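Local structure of FAD linked oxidase-like protein (Myceliophthora thermophila, 5L6G) at residues A[255-260]-A[349-354]; A[259-264]-A[406-411]; A[265-270]-A[389-394]. The protein oxidises the C1 hydroxyl of xylooligosaccharides and related sugars to lactones, using bicovalently bound FAD and reducing oxygen to hydrogen peroxide. One frame throughout, in Å; residues are numbered along the deposited sequence.

Contact 1 of 3, residues A[255-260]-A[349-354]; sequences ALQEWL and TSALPP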
loop_
_atom_site.group_PDB
_atom_site.type_symbol
_atom_site.label_atom_id
_atom_site.label_comp_id
_atom_site.label_asym_id
_atom_site.label_seq_id
_atom_site.Cartn_x
_atom_site.Cartn_y
_atom_site.Cartn_z
ATOM N N ALA A 255 -0.376 3.448 27.006
ATOM C CA ALA A 255 -1.519 2.622 27.350
ATOM C C ALA A 255 -2.018 1.851 26.137
ATOM O O ALA A 255 -2.339 0.674 26.248
ATOM C CB ALA A 255 -2.645 3.460 27.908
ATOM N N LEU A 256 -2.117 2.545 25.003
ATOM C CA LEU A 256 -2.678 1.957 23.807
ATOM C C LEU A 256 -1.844 0.770 23.318
ATOM O O LEU A 256 -2.390 -0.275 22.949
ATOM C CB LEU A 256 -2.794 3.009 22.711
ATOM C CG LEU A 256 -3.467 2.622 21.392
ATOM C CD1 LEU A 256 -4.950 2.326 21.594
ATOM C CD2 LEU A 256 -3.267 3.756 20.415
ATOM N N GLN A 257 -0.519 0.930 23.283
ATOM C CA GLN A 257 0.325 -0.171 22.832
ATOM C C GLN A 257 0.287 -1.360 23.772
ATOM O O GLN A 257 0.306 -2.505 23.315
ATOM C CB GLN A 257 1.767 0.275 22.590
ATOM C CG GLN A 257 2.586 0.613 23.803
ATOM C CD GLN A 257 3.937 1.167 23.416
ATOM O OE1 GLN A 257 4.225 1.374 22.220
ATOM N NE2 GLN A 257 4.788 1.409 24.425
ATOM N N GLU A 258 0.248 -1.101 25.075
ATOM C CA GLU A 258 0.155 -2.174 26.049
ATOM C C GLU A 258 -1.178 -2.930 25.867
ATOM O O GLU A 258 -1.201 -4.165 25.844
ATOM C CB GLU A 258 0.330 -1.606 27.469
ATOM C CG GLU A 258 0.401 -2.635 28.565
ATOM C CD GLU A 258 0.581 -2.018 29.950
ATOM O OE1 GLU A 258 1.267 -0.978 30.061
ATOM O OE2 GLU A 258 0.052 -2.611 30.926
ATOM N N TRP A 259 -2.263 -2.187 25.663
ATOM C CA TRP A 259 -3.576 -2.786 25.396
ATOM C C TRP A 259 -3.523 -3.664 24.136
ATOM O O TRP A 259 -3.958 -4.802 24.157
ATOM C CB TRP A 259 -4.616 -1.683 25.242
ATOM C CG TRP A 259 -5.970 -2.079 24.776
ATOM C CD1 TRP A 259 -6.980 -2.619 25.526
ATOM C CD2 TRP A 259 -6.484 -1.940 23.449
ATOM N NE1 TRP A 259 -8.094 -2.830 24.729
ATOM C CE2 TRP A 259 -7.810 -2.421 23.456
ATOM C CE3 TRP A 259 -5.950 -1.445 22.255
ATOM C CZ2 TRP A 259 -8.610 -2.427 22.313
ATOM C CZ3 TRP A 259 -6.734 -1.455 21.117
ATOM C CH2 TRP A 259 -8.059 -1.934 21.156
ATOM N N LEU A 260 -2.970 -3.140 23.052
ATOM C CA LEU A 260 -2.938 -3.887 21.793
ATOM C C LEU A 260 -2.064 -5.130 21.929
ATOM O O LEU A 260 -2.447 -6.234 21.557
ATOM C CB LEU A 260 -2.420 -3.009 20.648
ATOM C CG LEU A 260 -2.401 -3.628 19.246
ATOM C CD1 LEU A 260 -3.793 -3.999 18.779
ATOM C CD2 LEU A 260 -1.757 -2.657 18.281
ATOM N N THR A 349 6.962 -0.481 13.442
ATOM C CA THR A 349 7.700 -0.578 14.676
ATOM C C THR A 349 7.066 -1.626 15.595
ATOM O O THR A 349 5.890 -2.002 15.461
ATOM C CB THR A 349 7.772 0.755 15.482
ATOM O OG1 THR A 349 6.526 1.007 16.156
ATOM C CG2 THR A 349 8.182 1.972 14.665
ATOM N N SER A 350 7.879 -2.070 16.534
ATOM C CA SER A 350 7.410 -2.773 17.720
ATOM C C SER A 350 6.683 -1.787 18.627
ATOM O O SER A 350 6.466 -0.631 18.261
ATOM C CB SER A 350 8.628 -3.338 18.449
ATOM O OG SER A 350 9.516 -2.277 18.801
ATOM N N ALA A 351 6.313 -2.233 19.822
ATOM C CA ALA A 351 6.001 -1.283 20.886
ATOM C C ALA A 351 7.215 -0.357 21.070
ATOM O O ALA A 351 8.346 -0.726 20.791
ATOM C CB ALA A 351 5.658 -1.994 22.177
ATOM N N LEU A 352 6.960 0.859 21.512
ATOM C CA LEU A 352 8.001 1.862 21.661
ATOM C C LEU A 352 8.393 1.999 23.128
ATOM O O LEU A 352 7.530 2.085 23.991
ATOM C CB LEU A 352 7.469 3.199 21.147
ATOM C CG LEU A 352 7.044 3.190 19.676
ATOM C CD1 LEU A 352 6.568 4.557 19.235
ATOM C CD2 LEU A 352 8.173 2.708 18.809
ATOM N N PRO A 353 9.697 2.008 23.419
ATOM C CA PRO A 353 10.101 2.301 24.764
ATOM C C PRO A 353 9.695 3.739 25.140
ATOM O O PRO A 353 9.592 4.595 24.261
ATOM C CB PRO A 353 11.616 2.088 24.742
ATOM C CG PRO A 353 12.029 2.102 23.345
ATOM C CD PRO A 353 10.832 1.814 22.500
ATOM N N PRO A 354 9.404 3.986 26.418
ATOM C CA PRO A 354 8.940 5.313 26.825
ATOM C C PRO A 354 9.878 6.470 26.438
ATOM O O PRO A 354 9.396 7.538 26.127
ATOM C CB PRO A 354 8.809 5.174 28.334
ATOM C CG PRO A 354 8.387 3.755 28.507
ATOM C CD PRO A 354 9.191 2.988 27.492
#
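Helix 246-261 passes the irregular chain that leaves strand 341-349 at Gln257 and Ala351, whose CA atoms lie 6.1 Å apart. Across this gap the amide of Gln257 takes both backbone polar groups of Leu352, much as a neighbouring strand would. Leu352 N donates to Gln257 OE1 over 2.9 Å along a nearly straight N-H line (175°), reaching the oxygen from 32° outside its carbonyl plane. In return, Gln257 NE2 gives a hydrogen to Leu352 O, also at 2.9 Å; this bond lies in the amide plane of the glutamine and meets a lone pair of the acceptor. Two bonds to one residue fix the rotation of the amide about its last torsion. To get there Gln257 CG sits between the backbone N and the carbonyl carbon (chi1 71°), and the rest of the chain runs extended. Gln257 OE1 also rests 3.5 Å from Ala351 CA, with the methyl of Ala351 alongside, while Phe409 of strand 409-417 packs against the glutamine. Pro353, next in the chain, is the N-cap residue of helix 354-368. A glutamine amide thus pairs with the N-H and C=O of a single residue, tying helix 246-261 to a strand-to-helix connection away from the active site.

Contact 2 of 3, residues A[259-264]-A[406-411]; sequences WLLNGG and RHLFLY
The last turn of helix 246-261 approaches the beginning of strand 409-417 with Leu261 and Leu408 nearest, their CA atoms 7.3 Å apart. The contact is made by three leucines and Phe409, all apolar. Leu260 and Leu408 lie alongside each other, pointing opposite ways, with Leu260 CD2 3.7 Å from Leu408 CD1. The same methyl, Leu260 CD2, reaches the Phe409 ring obliquely, 3.8 Å from Phe409 CE1. Leu261 stands crosswise to Leu408, its CD1 3.9 Å from Leu408 CD1. Leu408 CG is anti to the backbone N (chi1 -170°), which carries its methyls to the helix. Here the backbones depart from regular structure on both sides. The helix ends in a Schellman motif: Gly264 N bonds to Trp259 O and Gly263 N to Leu260 O, with Gly263 at positive phi as the C-prime residue. On the strand side a classic beta bulge sets Leu408 and Phe409 together against Thr349, which is consistent with two consecutive side chains, Leu408 and the end of Phe409, both meeting the helix. Leu408 CG also stands 4.1 Å above the centre of the Phe409 ring. Beyond the segments, that ring packs on Ile379 and Met381 of strand 374-381 and meets Trp253 with the planes at about 80°. The side chain of Phe409 comes within about 8 Å of that of Arg272, a substrate-binding residue.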
loop_
_atom_site.group_PDB
_atom_site.type_symbol
_atom_site.label_atom_id
_atom_site.label_comp_id
_atom_site.label_asym_id
_atom_site.label_seq_id
_atom_site.Cartn_x
_atom_site.Cartn_y
_atom_site.Cartn_z
ATOM N N TRP A 259 -2.263 -2.187 25.663
ATOM C CA TRP A 259 -3.576 -2.786 25.396
ATOM C C TRP A 259 -3.523 -3.664 24.136
ATOM O O TRP A 259 -3.958 -4.802 24.157
ATOM C CB TRP A 259 -4.616 -1.683 25.242
ATOM C CG TRP A 259 -5.970 -2.079 24.776
ATOM C CD1 TRP A 259 -6.980 -2.619 25.526
ATOM C CD2 TRP A 259 -6.484 -1.940 23.449
ATOM N NE1 TRP A 259 -8.094 -2.830 24.729
ATOM C CE2 TRP A 259 -7.810 -2.421 23.456
ATOM C CE3 TRP A 259 -5.950 -1.445 22.255
ATOM C CZ2 TRP A 259 -8.610 -2.427 22.313
ATOM C CZ3 TRP A 259 -6.734 -1.455 21.117
ATOM C CH2 TRP A 259 -8.059 -1.934 21.156
ATOM N N LEU A 260 -2.970 -3.140 23.052
ATOM C CA LEU A 260 -2.938 -3.887 21.793
ATOM C C LEU A 260 -2.064 -5.130 21.929
ATOM O O LEU A 260 -2.447 -6.234 21.557
ATOM C CB LEU A 260 -2.420 -3.009 20.648
ATOM C CG LEU A 260 -2.401 -3.628 19.246
ATOM C CD1 LEU A 260 -3.793 -3.999 18.779
ATOM C CD2 LEU A 260 -1.757 -2.657 18.281
ATOM N N LEU A 261 -0.893 -4.936 22.502
ATOM C CA LEU A 261 0.098 -5.972 22.610
ATOM C C LEU A 261 -0.408 -7.104 23.495
ATOM O O LEU A 261 -0.067 -8.270 23.284
ATOM C CB LEU A 261 1.380 -5.340 23.138
ATOM C CG LEU A 261 2.697 -6.066 23.111
ATOM C CD1 LEU A 261 3.063 -6.522 21.718
ATOM C CD2 LEU A 261 3.753 -5.129 23.723
ATOM N N ASN A 262 -1.266 -6.776 24.450
ATOM C CA ASN A 262 -1.875 -7.781 25.296
ATOM C C ASN A 262 -3.214 -8.349 24.828
ATOM O O ASN A 262 -3.897 -8.991 25.598
ATOM C CB ASN A 262 -1.982 -7.254 26.728
ATOM C CG ASN A 262 -0.635 -7.254 27.429
ATOM O OD1 ASN A 262 -0.151 -8.301 27.856
ATOM N ND2 ASN A 262 0.013 -6.091 27.476
ATOM N N GLY A 263 -3.566 -8.154 23.561
ATOM C CA GLY A 263 -4.734 -8.817 22.992
ATOM C C GLY A 263 -6.036 -8.098 23.293
ATOM O O GLY A 263 -7.112 -8.714 23.254
ATOM N N GLY A 264 -5.956 -6.796 23.557
ATOM C CA GLY A 264 -7.130 -6.011 23.883
ATOM C C GLY A 264 -8.064 -5.785 22.702
ATOM O O GLY A 264 -9.265 -5.591 22.877
ATOM N N ARG A 406 6.717 -7.993 17.298
ATOM C CA ARG A 406 7.756 -7.128 16.742
ATOM C C ARG A 406 7.169 -6.102 15.752
ATOM O O ARG A 406 7.687 -4.980 15.603
ATOM C CB ARG A 406 8.815 -8.007 16.059
ATOM C CG ARG A 406 10.094 -7.319 15.597
ATOM C CD ARG A 406 10.991 -8.325 14.868
ATOM N NE ARG A 406 11.505 -9.353 15.777
ATOM C CZ ARG A 406 12.511 -9.165 16.634
ATOM N NH1 ARG A 406 13.129 -7.987 16.710
ATOM N NH2 ARG A 406 12.906 -10.159 17.431
ATOM N N HIS A 407 6.082 -6.487 15.089
ATOM C CA HIS A 407 5.448 -5.638 14.095
ATOM C C HIS A 407 4.082 -5.293 14.606
ATOM O O HIS A 407 3.086 -5.913 14.264
ATOM C CB HIS A 407 5.430 -6.356 12.754
ATOM C CG HIS A 407 6.802 -6.739 12.313
ATOM N ND1 HIS A 407 7.166 -8.035 12.040
ATOM C CD2 HIS A 407 7.929 -5.997 12.198
ATOM C CE1 HIS A 407 8.448 -8.069 11.717
ATOM N NE2 HIS A 407 8.931 -6.844 11.794
ATOM N N LEU A 408 4.077 -4.285 15.464
ATOM C CA LEU A 408 2.894 -3.927 16.224
ATOM C C LEU A 408 2.123 -2.789 15.587
ATOM O O LEU A 408 0.883 -2.776 15.650
ATOM C CB LEU A 408 3.324 -3.485 17.607
ATOM C CG LEU A 408 2.189 -3.299 18.601
ATOM C CD1 LEU A 408 1.364 -4.569 18.755
ATOM C CD2 LEU A 408 2.753 -2.854 19.940
ATOM N N PHE A 409 2.866 -1.829 15.018
ATOM C CA PHE A 409 2.302 -0.600 14.463
ATOM C C PHE A 409 2.846 -0.371 13.068
ATOM O O PHE A 409 4.031 -0.575 12.809
ATOM C CB PHE A 409 2.684 0.642 15.278
ATOM C CG PHE A 409 2.097 0.682 16.654
ATOM C CD1 PHE A 409 0.731 0.569 16.840
ATOM C CD2 PHE A 409 2.913 0.835 17.760
ATOM C CE1 PHE A 409 0.188 0.622 18.098
ATOM C CE2 PHE A 409 2.378 0.859 19.024
ATOM C CZ PHE A 409 1.010 0.767 19.198
ATOM N N LEU A 410 1.958 0.087 12.202
ATOM C CA LEU A 410 2.291 0.601 10.892
ATOM C C LEU A 410 1.940 2.075 10.831
ATOM O O LEU A 410 0.872 2.517 11.295
ATOM C CB LEU A 410 1.509 -0.167 9.835
ATOM C CG LEU A 410 1.508 0.303 8.399
ATOM C CD1 LEU A 410 2.915 0.164 7.853
ATOM C CD2 LEU A 410 0.498 -0.509 7.576
ATOM N N TYR A 411 2.823 2.842 10.217
ATOM C CA TYR A 411 2.686 4.282 10.208
ATOM C C TYR A 411 2.734 4.842 8.803
ATOM O O TYR A 411 3.530 4.384 7.969
ATOM C CB TYR A 411 3.831 4.933 10.955
ATOM C CG TYR A 411 4.082 4.495 12.377
ATOM C CD1 TYR A 411 4.645 3.249 12.656
ATOM C CD2 TYR A 411 3.825 5.342 13.432
ATOM C CE1 TYR A 411 4.955 2.859 13.939
ATOM C CE2 TYR A 411 4.128 4.970 14.731
ATOM C CZ TYR A 411 4.695 3.730 14.984
ATOM O OH TYR A 411 4.994 3.342 16.265
#

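Contact 3 of 3, residues A[265-270]-A[389-394]; sequences MPEEMN and VTRVPP
Glu267 and Arg391 meet through a single salt bridge, Arg391 NH1 donating to Glu267 OE2 over 2.7 Å with an N-H...O angle of 167°. The side chains run roughly perpendicular to one another, and their flat ends are turned 74° against each other. Glu267 OE2 lies at the edge of the guanidinium, close to its plane, whereas Arg391 NH1 comes down on that oxygen from above the carboxylate plane. A water also donates to the carboxylate, the water oxygen lying 2.6 Å from Glu267 OE2; its approach to Arg391 NH2 is too close to be trusted and remains doubtful. Arg391 spans the distance by running extended from CG to NE. On the other side, Glu267 stands within a type I turn from Pro266 to Met269, closed by Met269 N to Pro266 O at 3.0 Å, and its own carbonyl accepts a bond from Ser175 OG. Further out, Met265 O bonds to Asn386 ND2, joining the turn side to the chain just before Val389, and Val389 O to Arg402 NH1 ties the other loop. With one direct bond, made from above the carboxylate plane to an exposed arginine, the bridge is likely to be partly screened by solvent and modest in strength.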
loop_
_atom_site.group_PDB
_atom_site.type_symbol
_atom_site.label_atom_id
_atom_site.label_comp_id
_atom_site.label_asym_id
_atom_site.label_seq_id
_atom_site.Cartn_x
_atom_site.Cartn_y
_atom_site.Cartn_z
ATOM N N MET A 265 -7.505 -5.771 21.499
ATOM C CA MET A 265 -8.281 -5.475 20.291
ATOM C C MET A 265 -8.866 -6.741 19.683
ATOM O O MET A 265 -8.135 -7.607 19.232
ATOM C CB MET A 265 -7.434 -4.722 19.250
ATOM C CG MET A 265 -8.303 -4.053 18.195
ATOM S SD MET A 265 -7.582 -2.707 17.237
ATOM C CE MET A 265 -6.807 -3.644 15.951
ATOM N N PRO A 266 -10.192 -6.842 19.647
ATOM C CA PRO A 266 -10.738 -8.099 19.165
ATOM C C PRO A 266 -10.632 -8.205 17.647
ATOM O O PRO A 266 -10.428 -7.190 16.951
ATOM C CB PRO A 266 -12.183 -8.053 19.660
ATOM C CG PRO A 266 -12.496 -6.597 19.675
ATOM C CD PRO A 266 -11.242 -5.959 20.177
ATOM N N GLU A 267 -10.744 -9.425 17.142
ATOM C CA GLU A 267 -10.569 -9.675 15.720
ATOM C C GLU A 267 -11.465 -8.800 14.851
ATOM O O GLU A 267 -11.025 -8.348 13.801
ATOM C CB GLU A 267 -10.812 -11.150 15.390
ATOM C CG GLU A 267 -9.777 -12.093 15.983
ATOM C CD GLU A 267 -9.907 -13.517 15.480
ATOM O OE1 GLU A 267 -10.619 -13.755 14.473
ATOM O OE2 GLU A 267 -9.284 -14.409 16.091
ATOM N N GLU A 268 -12.686 -8.530 15.305
ATOM C CA GLU A 268 -13.673 -7.762 14.528
ATOM C C GLU A 268 -13.345 -6.266 14.437
ATOM O O GLU A 268 -13.918 -5.562 13.598
ATOM C CB GLU A 268 -15.066 -7.879 15.164
ATOM C CG GLU A 268 -15.661 -9.279 15.164
ATOM C CD GLU A 268 -15.205 -10.166 16.308
ATOM O OE1 GLU A 268 -14.391 -9.753 17.180
ATOM O OE2 GLU A 268 -15.696 -11.308 16.323
ATOM N N MET A 269 -12.453 -5.787 15.303
ATOM C CA MET A 269 -12.116 -4.376 15.387
ATOM C C MET A 269 -10.892 -4.032 14.542
ATOM O O MET A 269 -9.904 -4.732 14.586
ATOM C CB MET A 269 -11.829 -4.004 16.840
ATOM C CG MET A 269 -11.633 -2.519 17.097
ATOM S SD MET A 269 -11.493 -2.151 18.847
ATOM C CE MET A 269 -13.138 -2.572 19.451
ATOM N N ASN A 270 -10.983 -2.930 13.810
ATOM C CA ASN A 270 -9.942 -2.480 12.902
ATOM C C ASN A 270 -9.825 -1.009 13.153
ATOM O O ASN A 270 -10.836 -0.298 13.088
ATOM C CB ASN A 270 -10.341 -2.708 11.447
ATOM C CG ASN A 270 -10.547 -4.156 11.131
ATOM O OD1 ASN A 270 -9.642 -4.808 10.616
ATOM N ND2 ASN A 270 -11.733 -4.689 11.482
ATOM N N VAL A 389 -3.158 -10.015 10.218
ATOM C CA VAL A 389 -1.947 -9.655 9.478
ATOM C C VAL A 389 -0.750 -10.448 9.991
ATOM O O VAL A 389 -0.020 -11.063 9.218
ATOM C CB VAL A 389 -1.637 -8.147 9.563
ATOM C CG1 VAL A 389 -0.281 -7.836 8.926
ATOM C CG2 VAL A 389 -2.735 -7.336 8.879
ATOM N N THR A 390 -0.579 -10.460 11.307
ATOM C CA THR A 390 0.578 -11.074 11.915
ATOM C C THR A 390 0.330 -12.531 12.352
ATOM O O THR A 390 1.106 -13.095 13.110
ATOM C CB THR A 390 1.060 -10.202 13.095
ATOM O OG1 THR A 390 -0.048 -9.896 13.941
ATOM C CG2 THR A 390 1.643 -8.902 12.601
ATOM N N ARG A 391 -0.752 -13.141 11.871
ATOM C CA ARG A 391 -0.942 -14.583 11.986
ATOM C C ARG A 391 -0.436 -15.316 10.747
ATOM O O ARG A 391 -0.315 -16.532 10.752
ATOM C CB ARG A 391 -2.417 -14.918 12.219
ATOM C CG ARG A 391 -2.799 -14.794 13.672
ATOM C CD ARG A 391 -4.287 -14.992 13.903
ATOM N NE ARG A 391 -4.584 -14.937 15.333
ATOM C CZ ARG A 391 -5.785 -14.712 15.856
ATOM N NH1 ARG A 391 -6.836 -14.482 15.078
ATOM N NH2 ARG A 391 -5.937 -14.710 17.175
ATOM N N VAL A 392 -0.166 -14.587 9.674
ATOM C CA VAL A 392 0.428 -15.196 8.500
ATOM C C VAL A 392 1.826 -15.684 8.899
ATOM O O VAL A 392 2.604 -14.897 9.455
ATOM C CB VAL A 392 0.532 -14.197 7.323
ATOM C CG1 VAL A 392 1.426 -14.747 6.220
ATOM C CG2 VAL A 392 -0.850 -13.860 6.778
ATOM N N PRO A 393 2.149 -16.972 8.626
ATOM C CA PRO A 393 3.466 -17.512 9.001
ATOM C C PRO A 393 4.642 -16.755 8.375
ATOM O O PRO A 393 4.511 -16.248 7.253
ATOM C CB PRO A 393 3.442 -18.945 8.460
ATOM C CG PRO A 393 2.006 -19.267 8.264
ATOM C CD PRO A 393 1.292 -17.990 7.987
ATOM N N PRO A 394 5.782 -16.684 9.102
ATOM C CA PRO A 394 6.947 -15.906 8.658
ATOM C C PRO A 394 7.564 -16.366 7.341
ATOM O O PRO A 394 8.319 -15.600 6.749
ATOM C CB PRO A 394 7.974 -16.080 9.790
ATOM C CG PRO A 394 7.421 -17.093 10.725
ATOM C CD PRO A 394 5.949 -17.206 10.474
HETATM O O HOH W 1 -8.008 -14.263 18.373
#

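From the N-terminal side, helix 246-261 supplies the first segments of contacts 1 and 2, and the chain then turns through 265-270, the first segment of contact 3, into strand 269-275. Contact 1 closes its loop first, at 349-354, after 88 intervening residues. Contact 3 closes next, at 389-394, and contact 2 last, at 406-411, so contact 3 nests inside the loop of contact 2 but crosses contact 1. Contacts 1 and 2 share Trp259 and Leu260 and touch through the backbone hydrogen bond of Thr349 with Leu408. Contact 2 packs the helix end on strand 409-417 of the eight-stranded sheet, contact 1 ties the helix to the loop leaving neighbouring strand 341-349, and contact 3 joins the turn before strand 269-275 to the 374-381/409-417 connection.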